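Local coordinates for protein catalase (Bacillus pumilus, PDB 4QON) that is a tetrameric haem catalase, breaking down hydrogen peroxide to water and oxygen, and binds catechol near its haem, at residues F95-H100 / A189-M194; S104-R109 / H242-L247; L132-I137 / L178-S183. All coordinates share one frame; numbering follows the deposited sequence.

How the interactions relate
Along the chain the order is 95-100, 104-109, 132-137, 178-183, 189-194 and 242-247: interactions 1 and 2 interlock, and interaction 3 falls wholly between their paired segments. Interactions 1 and 2 are neighbours, their centres about 7 Å apart, and touch where the 189-194 loop meets E106 and the start of helix 242-252, and where H100 packs on L108. Interaction 3, which joins the loop after strand 123-130 to helix 175-181, is centred about 14 Å from interaction 1 and 20 Å from interaction 2. Interactions 1 and 3 share the catechol of chain G, interactions 2 and 3 that of chain H, consistent with all three lying around the haem pocket and its approach.

Interaction 1 (F95-H100 / A189-M194); sequences FSTVIH and ANYAEM. With CAQ (catechol), chain G.
F95 and Y191 lie with their ring planes only 16° apart, yet slid so far past each other that the rings barely overlap and the centroids are 5.7 Å apart. Each ring instead takes the CB of the other over a face. F95 CB stands 3.6 Å from the centroid of the Y191 ring, close to its normal, and Y191 CB stands 4.3 Å from the centroid of the F95 ring; both are CH-pi contacts. The two side chains run in opposite directions, each with CG anti to its carbonyl carbon, which sets up this reciprocal fit. M194 adds its methyl: CE comes obliquely to F95 CD1 at 3.6 Å, the chain bent at chi3 (72°) to bring it there. Farther along the Y191 ring, CE1 comes obliquely within 3.7 Å of the backbone N of S96, and the hydroxyl is hydrogen-bonded to E106. An Asx motif shapes the 189-194 turn, N190 OD1 accepting from the backbone N of both A192 and E193. Beyond the strand end, V98 CG1 touches catechol C1 of chain G at 3.6 Å. S96 OG is hydrogen-bonded to H57, which also binds this catechol, and the S96 side chain lies about 4 Å from the haem, consistent with this contact backing the haem pocket at the end of a strand of the catalase beta-barrel.

Interaction 2 (S104-R109 / H242-L247); sequences SPETLR and HATRDL. With CAQ (catechol), chain H.
E106 reaches the first turn of helix 242-252 and grips it with both carboxylate oxygens. OE1 accepts an almost straight bond from the backbone N of T244 (2.8 Å, 173°) and a weak one from the backbone N of A243. OE2 takes the T244 hydroxyl, with OG1 as donor, at 2.7 Å. The T244 N and OG1 bonds both arrive on the syn side, each somewhat out of the carboxylate plane, so one residue fills the fork of the carboxylate. The E106 chain is extended beyond CG (chi2 168°) and crosses the T244 side chain at about a right angle. OE2 has a further partner in Y191 OH. Replacing E106 with an alanine would probably leave the T244 amide and hydroxyl and the Y191 hydroxyl without the carboxylate that accepts from them and open a gap at the helix start.

Around this polar centre the packing is light. A243 CB lies 3.5 Å from E106 OE1. The edge of the H242 ring faces the 104-109 backbone, CE1 coming 3.3 Å from E106 O, while T107 CG2 meets the same CE1 obliquely at 3.7 Å. H242 NE2 is held by A189 O, and T107 OG1 by Q236, which helps to orient both side chains. Further along the loop R109 O lies 2.8 Å from O3 of the chain H catechol, and P105 and L108 pack on F240 of a second subunit. The buried carboxylate, met by several donors and placed at the amino end of a helix, is likely to be stabilised as the anion, and it anchors this loop to that helix.

Interaction 3 (L132-I137 / L178-S183); sequences LPIFFI and LTWLFS. With CAQ (catechol), chain G; CAQ (catechol), chain H.
P133 lies over one face of the W180 indole, the two side chains approaching from opposite directions. Its CD makes a CH-pi contact with the six-membered ring, 3.8 Å from the centroid and 15° off the normal, while CG rests on CH2 at 3.6 Å. K428 makes a cation-pi contact with the same indole.

Purely apolar contacts extend on both sides of this pair in sequence. I134 CD1 touches W180 CD1 at 3.9 Å, the two side chains crossing at about a right angle. L132 sends CD1 to L181 CD1 (4.0 Å), again nearly perpendicular, with CD2 lying more distantly against the indole. The edge of the F136 ring meets two leucine methyls, CZ to L181 CD2 at 3.8 Å and CE2 to L178 CD2. L181 has CG anti to the backbone N (chi1 -178°), which turns its methyls toward the loop. A loop leaving strand 123-130 of the catalase barrel is thus packed on the last turn of helix 175-181, in a position consistent with the wall of a channel to the haem.

Ligand contacts involve F135, F136 and L181. F136 touches both catechols, CE1 3.6 Å from C6 of the chain G catechol and CZ 3.6 Å from C5 of the chain H catechol. F135 presses CE1 on C5 of the chain G catechol and also touches the haem, while L181 CD2 lies 3.2 Å from C5 of the chain H catechol, short for two carbons.

The polar bonds lie at the helix end, where W180 O accepts from both S183 OG and S183 N; R109 NH1 binds L181 O nearby.

Interaction 1 (F95-H100 / A189-M194)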
loop_
_atom_site.group_PDB
_atom_site.type_symbol
_atom_site.label_atom_id
_atom_site.label_comp_id
_atom_site.label_asym_id
_atom_site.label_seq_id
_atom_site.Cartn_x
_atom_site.Cartn_y
_atom_site.Cartn_z
ATOM N N PHE A 95 -13.343 22.781 3.929
ATOM C CA PHE A 95 -14.706 22.786 3.610
ATOM C C PHE A 95 -14.931 21.845 2.465
ATOM O O PHE A 95 -13.996 21.632 1.645
ATOM C CB PHE A 95 -15.181 24.208 3.143
ATOM C CG PHE A 95 -15.013 25.315 4.191
ATOM C CD1 PHE A 95 -15.852 25.428 5.296
ATOM C CD2 PHE A 95 -14.053 26.330 3.990
ATOM C CE1 PHE A 95 -15.682 26.458 6.209
ATOM C CE2 PHE A 95 -13.875 27.333 4.927
ATOM C CZ PHE A 95 -14.687 27.402 6.022
ATOM N N SER A 96 -16.116 21.244 2.371
ATOM C CA SER A 96 -16.340 20.199 1.361
ATOM C C SER A 96 -17.806 19.965 1.007
ATOM O O SER A 96 -18.711 20.343 1.795
ATOM C CB SER A 96 -15.711 18.931 1.911
ATOM O OG SER A 96 -16.212 18.581 3.201
ATOM N N THR A 97 -18.048 19.270 -0.124
ATOM C CA THR A 97 -19.299 18.574 -0.337
ATOM C C THR A 97 -19.241 17.200 0.301
ATOM O O THR A 97 -18.289 16.919 1.065
ATOM C CB THR A 97 -19.679 18.568 -1.836
ATOM O OG1 THR A 97 -18.754 17.826 -2.590
ATOM C CG2 THR A 97 -19.698 20.027 -2.419
ATOM N N VAL A 98 -20.158 16.307 -0.026
ATOM C CA VAL A 98 -20.137 14.984 0.615
ATOM C C VAL A 98 -20.023 13.763 -0.302
ATOM O O VAL A 98 -19.143 12.917 -0.096
ATOM C CB VAL A 98 -21.364 14.809 1.493
ATOM C CG1 VAL A 98 -21.320 13.432 2.139
ATOM C CG2 VAL A 98 -21.393 15.887 2.551
ATOM N N ILE A 99 -20.959 13.589 -1.230
ATOM C CA ILE A 99 -21.202 12.325 -1.836
ATOM C C ILE A 99 -20.386 12.063 -3.120
ATOM O O ILE A 99 -19.819 10.986 -3.265
ATOM C CB ILE A 99 -22.665 12.131 -2.142
ATOM C CG1 ILE A 99 -23.438 11.950 -0.816
ATOM C CG2 ILE A 99 -22.886 10.962 -3.070
ATOM C CD1 ILE A 99 -23.106 10.687 -0.003
ATOM N N HIS A 100 -20.284 13.045 -4.001
ATOM C CA HIS A 100 -19.568 12.787 -5.276
ATOM C C HIS A 100 -18.063 12.898 -5.162
ATOM O O HIS A 100 -17.529 13.416 -4.142
ATOM C CB HIS A 100 -20.151 13.618 -6.373
ATOM C CG HIS A 100 -21.556 13.225 -6.683
ATOM N ND1 HIS A 100 -21.882 12.274 -7.634
ATOM C CD2 HIS A 100 -22.717 13.589 -6.097
ATOM C CE1 HIS A 100 -23.189 12.136 -7.685
ATOM N NE2 HIS A 100 -23.718 12.905 -6.744
ATOM N N ALA A 189 -24.443 28.955 -1.247
ATOM C CA ALA A 189 -23.939 29.738 -2.353
ATOM C C ALA A 189 -22.459 29.611 -2.530
ATOM O O ALA A 189 -21.926 29.673 -3.654
ATOM C CB ALA A 189 -24.235 31.210 -2.124
ATOM N N ASN A 190 -21.770 29.536 -1.408
ATOM C CA ASN A 190 -20.382 29.164 -1.411
ATOM C C ASN A 190 -19.994 28.697 0.041
ATOM O O ASN A 190 -20.861 28.606 0.940
ATOM C CB ASN A 190 -19.596 30.372 -1.934
ATOM C CG ASN A 190 -19.904 31.623 -1.180
ATOM O OD1 ASN A 190 -19.703 31.679 0.035
ATOM N ND2 ASN A 190 -20.438 32.631 -1.878
ATOM N N TYR A 191 -18.711 28.520 0.310
ATOM C CA TYR A 191 -18.278 28.131 1.623
ATOM C C TYR A 191 -18.250 29.247 2.676
ATOM O O TYR A 191 -18.205 28.953 3.881
ATOM C CB TYR A 191 -16.871 27.481 1.507
ATOM C CG TYR A 191 -16.798 26.214 0.684
ATOM C CD1 TYR A 191 -17.653 25.135 0.907
ATOM C CD2 TYR A 191 -15.813 26.052 -0.305
ATOM C CE1 TYR A 191 -17.526 23.919 0.178
ATOM C CE2 TYR A 191 -15.673 24.836 -1.026
ATOM C CZ TYR A 191 -16.539 23.787 -0.817
ATOM O OH TYR A 191 -16.414 22.608 -1.557
ATOM N N ALA A 192 -18.194 30.515 2.234
ATOM C CA ALA A 192 -18.015 31.648 3.133
ATOM C C ALA A 192 -19.378 32.061 3.684
ATOM O O ALA A 192 -19.498 32.378 4.856
ATOM C CB ALA A 192 -17.365 32.801 2.404
ATOM N N GLU A 193 -20.408 31.942 2.867
ATOM C CA GLU A 193 -21.744 32.443 3.234
ATOM C C GLU A 193 -22.604 31.290 3.728
ATOM O O GLU A 193 -23.627 30.964 3.158
ATOM C CB GLU A 193 -22.373 33.180 2.035
ATOM C CG GLU A 193 -21.665 34.481 1.656
ATOM C CD GLU A 193 -22.275 35.158 0.423
ATOM O OE1 GLU A 193 -21.677 35.120 -0.665
ATOM O OE2 GLU A 193 -23.351 35.761 0.534
ATOM N N MET A 194 -22.133 30.681 4.808
ATOM C CA MET A 194 -22.507 29.343 5.182
ATOM C C MET A 194 -22.455 29.186 6.673
ATOM O O MET A 194 -21.482 29.579 7.312
ATOM C CB MET A 194 -21.549 28.347 4.473
ATOM C CG MET A 194 -21.953 26.897 4.582
ATOM S SD MET A 194 -20.828 25.738 3.689
ATOM C CE MET A 194 -19.373 25.760 4.731
HETATM C C1 CAQ G . -23.235 11.482 4.424
HETATM C C2 CAQ G . -21.985 11.269 4.951
HETATM C C3 CAQ G . -21.328 12.289 5.602
HETATM O O3 CAQ G . -20.099 12.139 6.170
HETATM C C4 CAQ G . -22.002 13.606 5.717
HETATM O O4 CAQ G . -21.344 14.547 6.392
HETATM C C5 CAQ G . -23.276 13.802 5.208
HETATM C C6 CAQ G . -23.865 12.730 4.550
#

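Interaction 2 (S104-R109 / H242-L247)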
loop_
_atom_site.group_PDB
_atom_site.type_symbol
_atom_site.label_atom_id
_atom_site.label_comp_id
_atom_site.label_asym_id
_atom_site.label_seq_id
_atom_site.Cartn_x
_atom_site.Cartn_y
_atom_site.Cartn_z
ATOM N N SER A 104 -15.955 16.694 -8.762
ATOM C CA SER A 104 -17.409 16.892 -8.944
ATOM C C SER A 104 -17.832 18.328 -8.685
ATOM O O SER A 104 -17.142 19.089 -8.003
ATOM C CB SER A 104 -18.190 15.899 -8.071
ATOM O OG SER A 104 -18.005 16.160 -6.684
ATOM N N PRO A 105 -18.984 18.743 -9.243
ATOM C CA PRO A 105 -19.381 20.154 -9.069
ATOM C C PRO A 105 -19.720 20.583 -7.621
ATOM O O PRO A 105 -20.228 19.777 -6.846
ATOM C CB PRO A 105 -20.617 20.264 -9.988
ATOM C CG PRO A 105 -20.449 19.167 -10.967
ATOM C CD PRO A 105 -19.906 18.034 -10.152
ATOM N N GLU A 106 -19.470 21.857 -7.266
ATOM C CA GLU A 106 -19.830 22.376 -5.953
ATOM C C GLU A 106 -21.236 23.037 -5.934
ATOM O O GLU A 106 -21.631 23.712 -4.969
ATOM C CB GLU A 106 -18.735 23.317 -5.431
ATOM C CG GLU A 106 -17.428 22.626 -5.158
ATOM C CD GLU A 106 -16.264 23.568 -4.929
ATOM O OE1 GLU A 106 -16.112 24.538 -5.687
ATOM O OE2 GLU A 106 -15.427 23.286 -4.026
ATOM N N THR A 107 -21.997 22.767 -6.989
ATOM C CA THR A 107 -23.379 23.231 -7.143
ATOM C C THR A 107 -24.433 22.148 -6.887
ATOM O O THR A 107 -25.630 22.389 -7.065
ATOM C CB THR A 107 -23.560 23.745 -8.600
ATOM O OG1 THR A 107 -22.877 22.864 -9.493
ATOM C CG2 THR A 107 -22.984 25.121 -8.755
ATOM N N LEU A 108 -24.004 20.964 -6.432
ATOM C CA LEU A 108 -24.930 19.882 -6.151
ATOM C C LEU A 108 -25.547 20.019 -4.756
ATOM O O LEU A 108 -24.932 20.600 -3.857
ATOM C CB LEU A 108 -24.220 18.532 -6.204
ATOM C CG LEU A 108 -23.391 18.222 -7.465
ATOM C CD1 LEU A 108 -22.882 16.795 -7.442
ATOM C CD2 LEU A 108 -24.260 18.461 -8.699
ATOM N N ARG A 109 -26.708 19.408 -4.528
ATOM C CA ARG A 109 -27.331 19.361 -3.176
ATOM C C ARG A 109 -26.585 18.369 -2.277
ATOM O O ARG A 109 -26.182 17.297 -2.719
ATOM C CB ARG A 109 -28.828 18.969 -3.261
ATOM C CG ARG A 109 -29.565 18.900 -1.922
ATOM C CD ARG A 109 -31.077 18.693 -2.050
ATOM N NE ARG A 109 -31.648 19.607 -3.042
ATOM C CZ ARG A 109 -31.925 20.891 -2.836
ATOM N NH1 ARG A 109 -31.770 21.445 -1.642
ATOM N NH2 ARG A 109 -32.367 21.640 -3.838
ATOM N N HIS A 242 -16.886 26.486 -8.303
ATOM C CA HIS A 242 -17.105 27.889 -7.977
ATOM C C HIS A 242 -16.817 28.230 -6.498
ATOM O O HIS A 242 -16.393 29.358 -6.161
ATOM C CB HIS A 242 -18.514 28.296 -8.360
ATOM C CG HIS A 242 -19.539 27.982 -7.311
ATOM N ND1 HIS A 242 -20.047 26.726 -7.130
ATOM C CD2 HIS A 242 -20.132 28.763 -6.381
ATOM C CE1 HIS A 242 -20.937 26.753 -6.151
ATOM N NE2 HIS A 242 -20.999 27.972 -5.672
ATOM N N ALA A 243 -17.071 27.285 -5.592
ATOM C CA ALA A 243 -16.907 27.588 -4.184
ATOM C C ALA A 243 -15.419 27.536 -3.800
ATOM O O ALA A 243 -14.995 28.326 -2.957
ATOM C CB ALA A 243 -17.702 26.617 -3.312
ATOM N N THR A 244 -14.669 26.560 -4.339
ATOM C CA THR A 244 -13.223 26.513 -4.178
ATOM C C THR A 244 -12.596 27.851 -4.683
ATOM O O THR A 244 -11.720 28.465 -4.048
ATOM C CB THR A 244 -12.618 25.283 -4.938
ATOM O OG1 THR A 244 -12.891 24.071 -4.213
ATOM C CG2 THR A 244 -11.116 25.407 -5.073
ATOM N N ARG A 245 -13.052 28.275 -5.840
ATOM C CA ARG A 245 -12.554 29.486 -6.465
ATOM C C ARG A 245 -12.827 30.714 -5.573
ATOM O O ARG A 245 -11.920 31.501 -5.285
ATOM C CB ARG A 245 -13.153 29.633 -7.859
ATOM C CG ARG A 245 -12.556 30.782 -8.660
ATOM C CD ARG A 245 -13.418 31.112 -9.863
ATOM N NE ARG A 245 -13.617 29.976 -10.780
ATOM C CZ ARG A 245 -12.788 29.609 -11.750
ATOM N NH1 ARG A 245 -11.631 30.228 -11.953
ATOM N NH2 ARG A 245 -13.123 28.636 -12.556
ATOM N N ASP A 246 -14.042 30.797 -5.075
ATOM C CA ASP A 246 -14.476 31.906 -4.252
ATOM C C ASP A 246 -13.668 32.001 -2.964
ATOM O O ASP A 246 -13.251 33.071 -2.616
ATOM C CB ASP A 246 -15.938 31.755 -3.933
ATOM C CG ASP A 246 -16.420 32.751 -2.890
ATOM O OD1 ASP A 246 -16.836 33.866 -3.278
ATOM O OD2 ASP A 246 -16.378 32.389 -1.704
ATOM N N LEU A 247 -13.448 30.872 -2.259
ATOM C CA LEU A 247 -12.636 30.881 -1.042
ATOM C C LEU A 247 -11.212 31.374 -1.281
ATOM O O LEU A 247 -10.732 32.234 -0.562
ATOM C CB LEU A 247 -12.587 29.480 -0.421
ATOM C CG LEU A 247 -11.785 29.363 0.873
ATOM C CD1 LEU A 247 -12.324 30.271 1.949
ATOM C CD2 LEU A 247 -11.805 27.923 1.347
HETATM C C1 CAQ H . -30.360 13.681 -0.909
HETATM C C2 CAQ H . -29.316 14.254 -1.609
HETATM C C3 CAQ H . -28.076 14.377 -0.992
HETATM O O3 CAQ H . -27.003 14.891 -1.608
HETATM C C4 CAQ H . -27.868 13.915 0.384
HETATM O O4 CAQ H . -26.612 14.079 0.917
HETATM C C5 CAQ H . -28.949 13.348 1.062
HETATM C C6 CAQ H . -30.187 13.234 0.413
#

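Interaction 3 (L132-I137 / L178-S183)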
loop_
_atom_site.group_PDB
_atom_site.type_symbol
_atom_site.label_atom_id
_atom_site.label_comp_id
_atom_site.label_asym_id
_atom_site.label_seq_id
_atom_site.Cartn_x
_atom_site.Cartn_y
_atom_site.Cartn_z
ATOM N N LEU A 132 -25.119 22.040 8.247
ATOM C CA LEU A 132 -26.400 21.706 8.931
ATOM C C LEU A 132 -26.165 21.041 10.305
ATOM O O LEU A 132 -25.161 20.344 10.522
ATOM C CB LEU A 132 -27.267 20.768 8.065
ATOM C CG LEU A 132 -27.384 21.089 6.566
ATOM C CD1 LEU A 132 -28.165 20.020 5.823
ATOM C CD2 LEU A 132 -28.022 22.436 6.348
ATOM N N PRO A 133 -27.081 21.253 11.259
ATOM C CA PRO A 133 -26.781 20.989 12.675
ATOM C C PRO A 133 -27.225 19.638 13.185
ATOM O O PRO A 133 -27.024 19.354 14.373
ATOM C CB PRO A 133 -27.575 22.129 13.400
ATOM C CG PRO A 133 -28.740 22.304 12.520
ATOM C CD PRO A 133 -28.211 22.197 11.120
ATOM N N ILE A 134 -27.836 18.825 12.329
ATOM C CA ILE A 134 -28.288 17.475 12.693
ATOM C C ILE A 134 -27.844 16.472 11.649
ATOM O O ILE A 134 -27.201 16.836 10.681
ATOM C CB ILE A 134 -29.794 17.401 12.846
ATOM C CG1 ILE A 134 -30.492 17.943 11.585
ATOM C CG2 ILE A 134 -30.265 18.178 14.060
ATOM C CD1 ILE A 134 -31.910 17.490 11.558
ATOM N N PHE A 135 -28.164 15.205 11.855
ATOM C CA PHE A 135 -27.819 14.172 10.889
ATOM C C PHE A 135 -29.022 13.267 10.552
ATOM O O PHE A 135 -30.049 13.314 11.217
ATOM C CB PHE A 135 -26.633 13.318 11.398
ATOM C CG PHE A 135 -25.692 12.856 10.299
ATOM C CD1 PHE A 135 -25.042 13.764 9.528
ATOM C CD2 PHE A 135 -25.470 11.495 10.050
ATOM C CE1 PHE A 135 -24.199 13.356 8.497
ATOM C CE2 PHE A 135 -24.629 11.080 9.036
ATOM C CZ PHE A 135 -23.981 12.015 8.267
ATOM N N PHE A 136 -28.833 12.441 9.529
ATOM C CA PHE A 136 -29.837 11.534 8.975
ATOM C C PHE A 136 -30.066 10.315 9.878
ATOM O O PHE A 136 -31.139 9.721 9.857
ATOM C CB PHE A 136 -29.356 10.949 7.664
ATOM C CG PHE A 136 -28.989 11.968 6.621
ATOM C CD1 PHE A 136 -27.669 12.409 6.492
ATOM C CD2 PHE A 136 -29.939 12.373 5.681
ATOM C CE1 PHE A 136 -27.327 13.320 5.516
ATOM C CE2 PHE A 136 -29.602 13.252 4.685
ATOM C CZ PHE A 136 -28.290 13.739 4.606
ATOM N N ILE A 137 -29.023 9.921 10.608
ATOM C CA ILE A 137 -29.005 8.659 11.377
ATOM C C ILE A 137 -28.445 8.939 12.776
ATOM O O ILE A 137 -27.905 10.017 13.003
ATOM C CB ILE A 137 -28.222 7.525 10.663
ATOM C CG1 ILE A 137 -26.807 7.971 10.239
ATOM C CG2 ILE A 137 -28.987 7.036 9.427
ATOM C CD1 ILE A 137 -25.919 6.819 9.814
ATOM N N LEU A 178 -33.790 15.651 6.457
ATOM C CA LEU A 178 -34.302 15.878 5.093
ATOM C C LEU A 178 -35.090 17.208 4.979
ATOM O O LEU A 178 -35.072 17.870 3.953
ATOM C CB LEU A 178 -35.128 14.680 4.616
ATOM C CG LEU A 178 -34.311 13.378 4.495
ATOM C CD1 LEU A 178 -35.188 12.163 4.442
ATOM C CD2 LEU A 178 -33.480 13.383 3.219
ATOM N N THR A 179 -35.781 17.562 6.059
ATOM C CA THR A 179 -36.490 18.820 6.143
ATOM C C THR A 179 -35.566 20.055 6.083
ATOM O O THR A 179 -36.014 21.128 5.664
ATOM C CB THR A 179 -37.408 18.813 7.395
ATOM O OG1 THR A 179 -38.244 17.649 7.350
ATOM C CG2 THR A 179 -38.297 20.032 7.441
ATOM N N TRP A 180 -34.314 19.934 6.561
ATOM C CA TRP A 180 -33.327 21.001 6.351
ATOM C C TRP A 180 -32.679 20.926 4.998
ATOM O O TRP A 180 -32.484 21.958 4.351
ATOM C CB TRP A 180 -32.211 20.944 7.381
ATOM C CG TRP A 180 -32.531 21.320 8.743
ATOM C CD1 TRP A 180 -33.279 20.612 9.612
ATOM C CD2 TRP A 180 -31.981 22.417 9.475
ATOM N NE1 TRP A 180 -33.283 21.224 10.826
ATOM C CE2 TRP A 180 -32.519 22.359 10.758
ATOM C CE3 TRP A 180 -31.172 23.505 9.138
ATOM C CZ2 TRP A 180 -32.252 23.332 11.732
ATOM C CZ3 TRP A 180 -30.919 24.476 10.100
ATOM C CH2 TRP A 180 -31.441 24.371 11.378
ATOM N N LEU A 181 -32.270 19.723 4.595
ATOM C CA LEU A 181 -31.472 19.529 3.381
ATOM C C LEU A 181 -32.276 19.860 2.117
ATOM O O LEU A 181 -31.705 20.265 1.101
ATOM C CB LEU A 181 -30.975 18.095 3.295
ATOM C CG LEU A 181 -30.065 17.703 2.113
ATOM C CD1 LEU A 181 -28.754 18.446 2.190
ATOM C CD2 LEU A 181 -29.868 16.209 2.177
ATOM N N PHE A 182 -33.595 19.724 2.163
ATOM C CA PHE A 182 -34.386 20.095 0.973
ATOM C C PHE A 182 -34.985 21.484 0.998
ATOM O O PHE A 182 -35.687 21.850 0.044
ATOM C CB PHE A 182 -35.394 18.988 0.618
ATOM C CG PHE A 182 -34.738 17.784 -0.047
ATOM C CD1 PHE A 182 -34.275 16.720 0.710
ATOM C CD2 PHE A 182 -34.617 17.729 -1.418
ATOM C CE1 PHE A 182 -33.709 15.632 0.102
ATOM C CE2 PHE A 182 -34.043 16.654 -2.034
ATOM C CZ PHE A 182 -33.577 15.597 -1.277
ATOM N N SER A 183 -34.658 22.289 2.005
ATOM C CA SER A 183 -34.671 23.775 1.830
ATOM C C SER A 183 -33.590 24.199 0.856
ATOM O O SER A 183 -32.802 23.382 0.393
ATOM C CB SER A 183 -34.533 24.505 3.177
ATOM O OG SER A 183 -33.188 24.481 3.687
HETATM C C1 CAQ G . -23.235 11.482 4.424
HETATM C C2 CAQ G . -21.985 11.269 4.951
HETATM C C3 CAQ G . -21.328 12.289 5.602
HETATM O O3 CAQ G . -20.099 12.139 6.170
HETATM C C4 CAQ G . -22.002 13.606 5.717
HETATM O O4 CAQ G . -21.344 14.547 6.392
HETATM C C5 CAQ G . -23.276 13.802 5.208
HETATM C C6 CAQ G . -23.865 12.730 4.550
HETATM C C1 CAQ H . -30.360 13.681 -0.909
HETATM C C2 CAQ H . -29.316 14.254 -1.609
HETATM C C3 CAQ H . -28.076 14.377 -0.992
HETATM O O3 CAQ H . -27.003 14.891 -1.608
HETATM C C4 CAQ H . -27.868 13.915 0.384
HETATM O O4 CAQ H . -26.612 14.079 0.917
HETATM C C5 CAQ H . -28.949 13.348 1.062
HETATM C C6 CAQ H . -30.187 13.234 0.413
#